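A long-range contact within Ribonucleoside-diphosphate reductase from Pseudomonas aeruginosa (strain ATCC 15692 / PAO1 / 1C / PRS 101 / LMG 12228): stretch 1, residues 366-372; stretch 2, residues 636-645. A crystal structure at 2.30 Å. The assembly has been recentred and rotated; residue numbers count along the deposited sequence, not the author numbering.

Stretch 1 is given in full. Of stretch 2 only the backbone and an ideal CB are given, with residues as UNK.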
ATOM      1  N   LEU A 366     -43.086  -6.616 -42.404  1.00 63.93           N
ATOM      2  CA  LEU A 366     -42.771  -5.658 -43.457  1.00 68.05           C
ATOM      3  C   LEU A 366     -41.346  -5.136 -43.309  1.00 66.24           C
ATOM      4  O   LEU A 366     -40.883  -4.852 -42.202  1.00 64.21           O
ATOM      5  CB  LEU A 366     -43.761  -4.492 -43.419  1.00 71.65           C
ATOM      6  CG  LEU A 366     -45.203  -4.829 -43.804  1.00 76.26           C
ATOM      7  CD1 LEU A 366     -46.150  -3.745 -43.313  1.00 78.59           C
ATOM      8  CD2 LEU A 366     -45.326  -5.001 -45.310  1.00 78.07           C
ATOM      9  N   ARG A 367     -40.657  -4.998 -44.448  1.00 73.16           N
ATOM     10  CA  ARG A 367     -39.271  -4.544 -44.516  1.00 72.83           C
ATOM     11  C   ARG A 367     -38.467  -5.184 -43.393  1.00 69.84           C
ATOM     12  O   ARG A 367     -38.093  -4.507 -42.428  1.00 68.74           O
ATOM     13  CB  ARG A 367     -39.200  -3.017 -44.450  1.00 75.66           C
ATOM     14  CG  ARG A 367     -39.984  -2.341 -45.568  1.00 78.36           C
ATOM     15  CD  ARG A 367     -39.478  -0.939 -45.885  1.00 79.91           C
ATOM     16  NE  ARG A 367     -39.839  -0.536 -47.246  1.00 84.33           N
ATOM     17  CZ  ARG A 367     -39.416   0.575 -47.845  1.00 87.21           C
ATOM     18  NH1 ARG A 367     -38.612   1.420 -47.212  1.00 85.35           N
ATOM     19  NH2 ARG A 367     -39.799   0.845 -49.087  1.00 89.16           N
ATOM     20  N   PRO A 368     -38.181  -6.483 -43.490  1.00 62.64           N
ATOM     21  CA  PRO A 368     -37.603  -7.209 -42.350  1.00 57.04           C
ATOM     22  C   PRO A 368     -36.105  -6.972 -42.222  1.00 56.96           C
ATOM     23  O   PRO A 368     -35.343  -7.192 -43.166  1.00 58.13           O
ATOM     24  CB  PRO A 368     -37.905  -8.674 -42.678  1.00 61.41           C
ATOM     25  CG  PRO A 368     -37.952  -8.714 -44.178  1.00 61.61           C
ATOM     26  CD  PRO A 368     -38.443  -7.367 -44.640  1.00 61.70           C
ATOM     27  N   GLN A 369     -35.686  -6.529 -41.041  1.00 54.04           N
ATOM     28  CA  GLN A 369     -34.268  -6.448 -40.700  1.00 56.12           C
ATOM     29  C   GLN A 369     -33.849  -7.808 -40.151  1.00 51.43           C
ATOM     30  O   GLN A 369     -33.948  -8.078 -38.953  1.00 46.99           O
ATOM     31  CB  GLN A 369     -34.021  -5.328 -39.698  1.00 58.94           C
ATOM     32  CG  GLN A 369     -32.570  -5.160 -39.290  1.00 62.86           C
ATOM     33  CD  GLN A 369     -31.899  -3.987 -39.972  1.00 67.76           C
ATOM     34  OE1 GLN A 369     -32.343  -3.514 -41.025  1.00 69.28           O
ATOM     35  NE2 GLN A 369     -30.819  -3.501 -39.366  1.00 67.19           N
ATOM     36  N   LEU A 370     -33.371  -8.679 -41.045  1.00 49.76           N
ATOM     37  CA  LEU A 370     -32.985 -10.035 -40.673  1.00 50.49           C
ATOM     38  C   LEU A 370     -31.545 -10.143 -40.193  1.00 53.93           C
ATOM     39  O   LEU A 370     -31.207 -11.118 -39.510  1.00 53.19           O
ATOM     40  CB  LEU A 370     -33.191 -10.984 -41.859  1.00 49.19           C
ATOM     41  CG  LEU A 370     -34.624 -11.064 -42.390  1.00 49.22           C
ATOM     42  CD1 LEU A 370     -34.712 -12.059 -43.531  1.00 49.78           C
ATOM     43  CD2 LEU A 370     -35.599 -11.431 -41.283  1.00 47.87           C
ATOM     44  N   SER A 371     -30.696  -9.178 -40.532  1.00 60.77           N
ATOM     45  CA  SER A 371     -29.318  -9.140 -40.071  1.00 62.59           C
ATOM     46  C   SER A 371     -29.042  -7.764 -39.487  1.00 63.99           C
ATOM     47  O   SER A 371     -29.465  -6.749 -40.051  1.00 67.36           O
ATOM     48  CB  SER A 371     -28.336  -9.436 -41.209  1.00 64.38           C
ATOM     49  OG  SER A 371     -28.624 -10.683 -41.817  1.00 66.33           O
ATOM     50  N   SER A 372     -28.332  -7.729 -38.358  1.00 62.77           N
ATOM     51  CA  SER A 372     -28.106  -6.471 -37.657  1.00 62.61           C
ATOM     52  C   SER A 372     -26.654  -6.321 -37.208  1.00 58.16           C
ATOM     53  O   SER A 372     -26.382  -5.667 -36.197  1.00 61.98           O
ATOM     54  CB  SER A 372     -29.042  -6.354 -36.453  1.00 62.70           C
ATOM     55  OG  SER A 372     -28.775  -7.369 -35.501  1.00 64.24           O
ATOM     56  N   UNK A 636     -31.061 -17.707 -47.655  1.00 51.88           N
ATOM     57  CA  UNK A 636     -32.306 -16.984 -47.894  1.00 51.74           C
ATOM     58  C   UNK A 636     -32.296 -15.627 -47.201  1.00 50.27           C
ATOM     59  O   UNK A 636     -32.815 -14.642 -47.741  1.00 49.35           O
ATOM     60  CB  UNK A 636     -33.502 -17.810 -47.415  1.00 51.74           C
ATOM     61  N   UNK A 637     -31.713 -15.557 -46.001  1.00 48.26           N
ATOM     62  CA  UNK A 637     -31.684 -14.302 -45.255  1.00 49.10           C
ATOM     63  C   UNK A 637     -31.124 -13.179 -46.118  1.00 47.66           C
ATOM     64  O   UNK A 637     -31.575 -12.030 -46.040  1.00 46.62           O
ATOM     65  CB  UNK A 637     -30.854 -14.454 -43.979  1.00 49.10           C
ATOM     66  N   UNK A 638     -30.137 -13.497 -46.959  1.00 51.39           N
ATOM     67  CA  UNK A 638     -29.482 -12.480 -47.778  1.00 50.40           C
ATOM     68  C   UNK A 638     -30.483 -11.815 -48.710  1.00 51.45           C
ATOM     69  O   UNK A 638     -30.483 -10.589 -48.879  1.00 51.70           O
ATOM     70  CB  UNK A 638     -28.336 -13.094 -48.585  1.00 50.40           C
ATOM     71  N   UNK A 639     -31.346 -12.612 -49.342  1.00 54.53           N
ATOM     72  CA  UNK A 639     -32.282 -12.087 -50.328  1.00 56.52           C
ATOM     73  C   UNK A 639     -33.466 -11.378 -49.684  1.00 55.56           C
ATOM     74  O   UNK A 639     -33.971 -10.399 -50.244  1.00 54.11           O
ATOM     75  CB  UNK A 639     -32.785 -13.220 -51.225  1.00 56.52           C
ATOM     76  N   UNK A 640     -33.923 -11.855 -48.526  1.00 54.50           N
ATOM     77  CA  UNK A 640     -35.113 -11.285 -47.904  1.00 54.41           C
ATOM     78  C   UNK A 640     -34.775 -10.018 -47.130  1.00 50.81           C
ATOM     79  O   UNK A 640     -35.618  -9.123 -46.995  1.00 50.61           O
ATOM     80  CB  UNK A 640     -35.771 -12.308 -46.976  1.00 54.41           C
ATOM     81  N   UNK A 641     -33.554  -9.921 -46.617  1.00 49.24           N
ATOM     82  CA  UNK A 641     -33.178  -8.810 -45.754  1.00 49.50           C
ATOM     83  C   UNK A 641     -33.426  -7.474 -46.445  1.00 52.28           C
ATOM     84  O   UNK A 641     -33.052  -7.282 -47.606  1.00 52.62           O
ATOM     85  CB  UNK A 641     -31.709  -8.928 -45.343  1.00 49.50           C
ATOM     86  N   UNK A 642     -34.077  -6.555 -45.734  1.00 55.23           N
ATOM     87  CA  UNK A 642     -34.286  -5.202 -46.231  1.00 58.00           C
ATOM     88  C   UNK A 642     -33.074  -4.347 -45.882  1.00 54.97           C
ATOM     89  O   UNK A 642     -32.666  -4.284 -44.718  1.00 51.99           O
ATOM     90  CB  UNK A 642     -35.565  -4.596 -45.650  1.00 58.00           C
ATOM     91  N   UNK A 643     -32.507  -3.689 -46.887  1.00 53.96           N
ATOM     92  CA  UNK A 643     -31.246  -2.976 -46.744  1.00 53.95           C
ATOM     93  C   UNK A 643     -31.486  -1.473 -46.692  1.00 59.24           C
ATOM     94  O   UNK A 643     -32.158  -0.912 -47.565  1.00 59.11           O
ATOM     95  CB  UNK A 643     -30.298  -3.325 -47.893  1.00 53.95           C
ATOM     96  N   UNK A 644     -30.921  -0.829 -45.669  1.00 73.15           N
ATOM     97  CA  UNK A 644     -31.020   0.614 -45.486  1.00 74.43           C
ATOM     98  C   UNK A 644     -29.927   1.364 -46.237  1.00 72.59           C
ATOM     99  O   UNK A 644     -30.204   2.386 -46.872  1.00 73.26           O
ATOM    100  CB  UNK A 644     -30.955   0.959 -43.997  1.00 74.43           C
ATOM    101  N   UNK A 645     -28.688   0.885 -46.163  1.00 59.69           N
ATOM    102  CA  UNK A 645     -27.568   1.528 -46.843  1.00 56.08           C
ATOM    103  C   UNK A 645     -27.176   0.678 -48.046  1.00 53.47           C
ATOM    104  O   UNK A 645     -27.090  -0.555 -47.934  1.00 47.30           O
ATOM    105  CB  UNK A 645     -26.381   1.719 -45.897  1.00 56.08           C
TER

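At position 636 the phi/psi of -63/-37° is helical and the ideal CB has nothing of stretch 1 within 5.5 Å, so this contact sets no preference. The residue is Asn636, whose side chain leads away.

Position 637 is also helical, but its CA-to-CB bond points toward stretch 1, with the ideal CB 4.6 Å from Leu370 CD1 and 4.9 Å from Ser371 OG. That gap suits a modest aliphatic group; Val, Ile, Leu or Ala are plausible. The deposited Val637 (chi1 t) places CG1 3.8 Å from Leu370 CB and 3.4 Å from Ser371 OG.

Positions 638 and 639 point away and meet nothing of stretch 1, leaving the choice open. They hold Ile638 and Asp639.

At 640 CA-to-CB runs sideways, yet the ideal CB lies 3.6 Å from Leu370 CD1 and 5.0 Å from Pro368 CG. Two apolar neighbours favour Ile, Val or Leu. Ile640 fits: its CB packs on Leu370, and its CG2 lies 4.0 Å from Pro368 CG, while CD1 leads away.

Position 641 is the first to leave helical phi/psi (-56/132°). Its ideal CB is 4.3 Å from Leu370 CB and 4.9 Å from Ser371 N, and stretch 1 offers two successive backbone NH groups here. A short side chain carrying an acceptor is indicated: Asn, Asp or perhaps Ser. Asn641 (chi1 t) brings OD1 within 2.7 Å of Leu370 N and 3.0 Å of Ser371 N; both are hydrogen bonds, at 132° and 140°, so one oxygen serves both donors.

At 642 the backbone itself makes a link: N donates to Pro368 O at 2.9 Å and a nearly straight 173°. CA-to-CB points toward stretch 1, and the ideal CB lies 3.7 Å from Arg367 C. Beyond extends the long Arg367 side chain, offering methylenes and a charge. An aromatic could lie against it, and a long acid or amide such as Glu or Gln could reach toward the guanidinium. Tyr642 (chi1 t) takes the first course and has 105 Å² of its own surface covered by stretch 1. Arg367 CD sits over the Tyr642 ring face, 3.7 Å from the centroid and 17° off its normal, a CH-pi contact. Arg367 NH1 approaches Tyr642 OH to 2.5 Å, but the angle is too poor for a hydrogen bond.

Position 643 points away, so stretch 1 sets no preference; it is Tyr643, whose OH donates a hydrogen bond to Ile638 O at 2.7 Å. Position 644, sideways, sets little preference; Ser644 OG stays 4.4 Å from Gln369 OE1. Position 645, an N-cap out of reach, is unconstrained by stretch 1 and holds Val645.

Stretch 2, residues 636-645: NVIDINYYSV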
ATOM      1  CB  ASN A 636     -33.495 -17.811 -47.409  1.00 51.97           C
ATOM      2  CG  ASN A 636     -33.819 -18.973 -48.328  1.00 52.20           C
ATOM      3  OD1 ASN A 636     -33.005 -19.373 -49.160  1.00 52.29           O
ATOM      4  ND2 ASN A 636     -35.019 -19.517 -48.183  1.00 53.51           N
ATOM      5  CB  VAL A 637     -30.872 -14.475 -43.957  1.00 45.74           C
ATOM      6  CG1 VAL A 637     -30.444 -13.121 -43.394  1.00 47.11           C
ATOM      7  CG2 VAL A 637     -31.685 -15.238 -42.928  1.00 46.29           C
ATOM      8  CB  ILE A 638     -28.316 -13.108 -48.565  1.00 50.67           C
ATOM      9  CG1 ILE A 638     -27.405 -13.908 -47.615  1.00 49.57           C
ATOM     10  CG2 ILE A 638     -27.572 -12.033 -49.359  1.00 51.28           C
ATOM     11  CD1 ILE A 638     -26.012 -13.393 -47.485  1.00 52.01           C
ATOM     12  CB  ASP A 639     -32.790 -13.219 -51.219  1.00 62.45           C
ATOM     13  CG  ASP A 639     -31.671 -13.935 -51.948  1.00 64.95           C
ATOM     14  OD1 ASP A 639     -30.659 -13.285 -52.279  1.00 66.48           O
ATOM     15  OD2 ASP A 639     -31.808 -15.151 -52.191  1.00 68.45           O
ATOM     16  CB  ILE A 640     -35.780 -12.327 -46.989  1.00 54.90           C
ATOM     17  CG1 ILE A 640     -35.946 -13.663 -47.724  1.00 57.34           C
ATOM     18  CG2 ILE A 640     -37.121 -11.819 -46.495  1.00 55.86           C
ATOM     19  CD1 ILE A 640     -36.616 -13.547 -49.079  1.00 61.01           C
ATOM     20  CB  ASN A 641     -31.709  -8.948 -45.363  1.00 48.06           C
ATOM     21  CG  ASN A 641     -31.313  -8.018 -44.241  1.00 47.24           C
ATOM     22  OD1 ASN A 641     -31.762  -8.170 -43.105  1.00 47.38           O
ATOM     23  ND2 ASN A 641     -30.460  -7.054 -44.549  1.00 46.02           N
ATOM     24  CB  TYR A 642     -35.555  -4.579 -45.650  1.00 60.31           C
ATOM     25  CG  TYR A 642     -35.746  -3.143 -46.091  1.00 65.31           C
ATOM     26  CD1 TYR A 642     -36.212  -2.846 -47.365  1.00 68.14           C
ATOM     27  CD2 TYR A 642     -35.440  -2.087 -45.242  1.00 66.34           C
ATOM     28  CE1 TYR A 642     -36.378  -1.536 -47.779  1.00 70.52           C
ATOM     29  CE2 TYR A 642     -35.602  -0.773 -45.646  1.00 66.37           C
ATOM     30  CZ  TYR A 642     -36.069  -0.504 -46.914  1.00 70.29           C
ATOM     31  OH  TYR A 642     -36.235   0.801 -47.319  1.00 74.38           O
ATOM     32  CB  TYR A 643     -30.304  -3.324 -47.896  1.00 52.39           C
ATOM     33  CG  TYR A 643     -29.899  -4.779 -47.908  1.00 50.31           C
ATOM     34  CD1 TYR A 643     -28.806  -5.216 -47.173  1.00 44.88           C
ATOM     35  CD2 TYR A 643     -30.612  -5.716 -48.651  1.00 49.80           C
ATOM     36  CE1 TYR A 643     -28.427  -6.538 -47.176  1.00 45.51           C
ATOM     37  CE2 TYR A 643     -30.242  -7.049 -48.660  1.00 48.52           C
ATOM     38  CZ  TYR A 643     -29.147  -7.456 -47.916  1.00 47.77           C
ATOM     39  OH  TYR A 643     -28.762  -8.780 -47.908  1.00 43.51           O
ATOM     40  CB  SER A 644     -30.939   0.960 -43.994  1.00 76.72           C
ATOM     41  OG  SER A 644     -31.944   0.294 -43.249  1.00 80.02           O
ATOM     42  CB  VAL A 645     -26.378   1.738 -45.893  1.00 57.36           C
ATOM     43  CG1 VAL A 645     -26.830   2.471 -44.636  1.00 57.72           C
ATOM     44  CG2 VAL A 645     -25.728   0.415 -45.531  1.00 57.55           C
TER
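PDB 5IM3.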